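PDB 4D3D: imine reductase from Bacillus cereus, which probably catalyses the NADPH-dependent, S-selective reduction of cyclic imines such as 2-methylpyrroline to the corresponding amines. Local coordinates for residues A162-E165 against T166-L170. Sequence-based numbering, arbitrary orientation.
Sequences AHRE and TLEVL
The guanidinium of R164 and the carboxylate of E168, one helical turn apart, stand almost perpendicular, their planes 88° apart. OE2 of E168 lies at the guanidinium edge near NE, though tilted from its plane, while NE meets that oxygen from above the carboxylate plane. The salt bridge from R164 NE to E168 OE2 measures 3.0 Å, but its N-H...O angle of 138° makes it a bent, single-bond link, unlike the flat two-bond pairing these groups can form. R164 sends CG anti to its backbone N (chi1 167°) and runs extended to NE, which brings its CG methylene to 3.4 Å from E168 OE2. Each group has a stronger partner elsewhere: NH1 of R164 makes a salt bridge to E161, and OG of S173, on the strand after the helix, is hydrogen-bonded to E168 OE2.

Along the backbone, two successive i to i+4 bonds run from L167 N to H163 O (3.0 Å) and from E168 N to R164 O (2.8 Å). T166 N is different: a water 3.1 Å away accepts from it and donates to A162 O, bridging a turn that opens at a kink. A second water joins H163 ND1 (2.7 Å) to T166 OG1 (2.9 Å); an imidazole nitrogen and a hydroxyl both suit such a link. Branched T166 can do this while packing on F40 and L80, and H163 also touches L80. The apolar L167 and L170 are buried, on I82 and on M36 and F40 respectively.

Helix 157-170 thus joins strands 149-155 and 171-175 of the Rossmann-type domain, and the S173 bond links it to the latter strand. With arginine and serine both at OE2, the carboxylate is probably stabilised in its charged form.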
loop_
_atom_site.group_PDB
_atom_site.type_symbol
_atom_site.label_atom_id
_atom_site.label_comp_id
_atom_site.label_asym_id
_atom_site.label_seq_id
_atom_site.Cartn_x
_atom_site.Cartn_y
_atom_site.Cartn_z
ATOM N N ALA B 162 -22.975 6.654 27.693
ATOM C CA ALA B 162 -22.981 7.269 29.051
ATOM C C ALA B 162 -21.703 8.044 29.352
ATOM O O ALA B 162 -21.706 8.976 30.156
ATOM C CB ALA B 162 -23.193 6.215 30.099
ATOM N N HIS B 163 -20.591 7.676 28.696
ATOM C CA HIS B 163 -19.300 8.273 28.980
ATOM C C HIS B 163 -18.691 9.063 27.841
ATOM O O HIS B 163 -17.581 9.593 27.970
ATOM C CB HIS B 163 -18.344 7.213 29.526
ATOM C CG HIS B 163 -18.829 6.644 30.820
ATOM N ND1 HIS B 163 -18.773 7.352 32.011
ATOM C CD2 HIS B 163 -19.504 5.511 31.088
ATOM C CE1 HIS B 163 -19.361 6.649 32.957
ATOM N NE2 HIS B 163 -19.831 5.541 32.419
ATOM N N ARG B 164 -19.409 9.150 26.748
ATOM C CA ARG B 164 -18.904 9.766 25.562
ATOM C C ARG B 164 -18.452 11.191 25.747
ATOM O O ARG B 164 -17.432 11.611 25.208
ATOM C CB ARG B 164 -20.012 9.693 24.507
ATOM C CG ARG B 164 -19.851 10.512 23.294
ATOM C CD ARG B 164 -21.053 10.081 22.437
ATOM N NE ARG B 164 -20.715 10.476 21.143
ATOM C CZ ARG B 164 -21.036 9.858 20.031
ATOM N NH1 ARG B 164 -21.795 8.768 20.006
ATOM N NH2 ARG B 164 -20.579 10.389 18.921
ATOM N N GLU B 165 -19.253 11.933 26.477
ATOM C CA GLU B 165 -18.919 13.321 26.746
ATOM C C GLU B 165 -17.537 13.484 27.401
ATOM O O GLU B 165 -16.722 14.308 26.980
ATOM C CB GLU B 165 -20.027 13.929 27.605
ATOM C CG GLU B 165 -19.798 15.408 27.907
ATOM C CD GLU B 165 -21.002 16.105 28.569
ATOM O OE1 GLU B 165 -21.721 15.540 29.405
ATOM O OE2 GLU B 165 -21.247 17.251 28.217
ATOM N N THR B 166 -17.255 12.696 28.442
ATOM C CA THR B 166 -15.934 12.739 29.049
ATOM C C THR B 166 -14.830 12.288 28.046
ATOM O O THR B 166 -13.763 12.890 27.971
ATOM C CB THR B 166 -15.896 11.830 30.309
ATOM O OG1 THR B 166 -16.867 12.299 31.241
ATOM C CG2 THR B 166 -14.504 11.805 30.927
ATOM N N LEU B 167 -15.051 11.172 27.353
ATOM C CA LEU B 167 -14.048 10.661 26.406
ATOM C C LEU B 167 -13.745 11.716 25.343
ATOM O O LEU B 167 -12.641 11.851 24.940
ATOM C CB LEU B 167 -14.508 9.324 25.752
ATOM C CG LEU B 167 -14.593 8.201 26.796
ATOM C CD1 LEU B 167 -15.209 6.972 26.148
ATOM C CD2 LEU B 167 -13.226 7.900 27.402
ATOM N N GLU B 168 -14.761 12.460 24.906
ATOM C CA GLU B 168 -14.575 13.495 23.844
ATOM C C GLU B 168 -13.869 14.777 24.295
ATOM O O GLU B 168 -13.479 15.610 23.471
ATOM C CB GLU B 168 -15.928 13.764 23.156
ATOM C CG GLU B 168 -16.317 12.636 22.236
ATOM C CD GLU B 168 -17.660 12.779 21.562
ATOM O OE1 GLU B 168 -18.375 13.763 21.775
ATOM O OE2 GLU B 168 -18.034 11.873 20.825
ATOM N N VAL B 169 -13.606 14.910 25.597
ATOM C CA VAL B 169 -12.648 15.908 26.048
ATOM C C VAL B 169 -11.225 15.587 25.538
ATOM O O VAL B 169 -10.420 16.478 25.248
ATOM C CB VAL B 169 -12.643 15.961 27.588
ATOM C CG1 VAL B 169 -11.538 16.858 28.104
ATOM C CG2 VAL B 169 -14.020 16.340 28.092
ATOM N N LEU B 170 -10.918 14.296 25.374
ATOM C CA LEU B 170 -9.598 13.874 24.920
ATOM C C LEU B 170 -9.386 13.975 23.390
ATOM O O LEU B 170 -8.326 14.429 22.933
ATOM C CB LEU B 170 -9.324 12.418 25.367
ATOM C CG LEU B 170 -9.427 12.200 26.875
ATOM C CD1 LEU B 170 -9.115 10.745 27.147
ATOM C CD2 LEU B 170 -8.501 13.138 27.679
HETATM O O HOH W 1 -19.843 11.522 29.686
HETATM O O HOH W 2 -18.337 10.037 32.404
#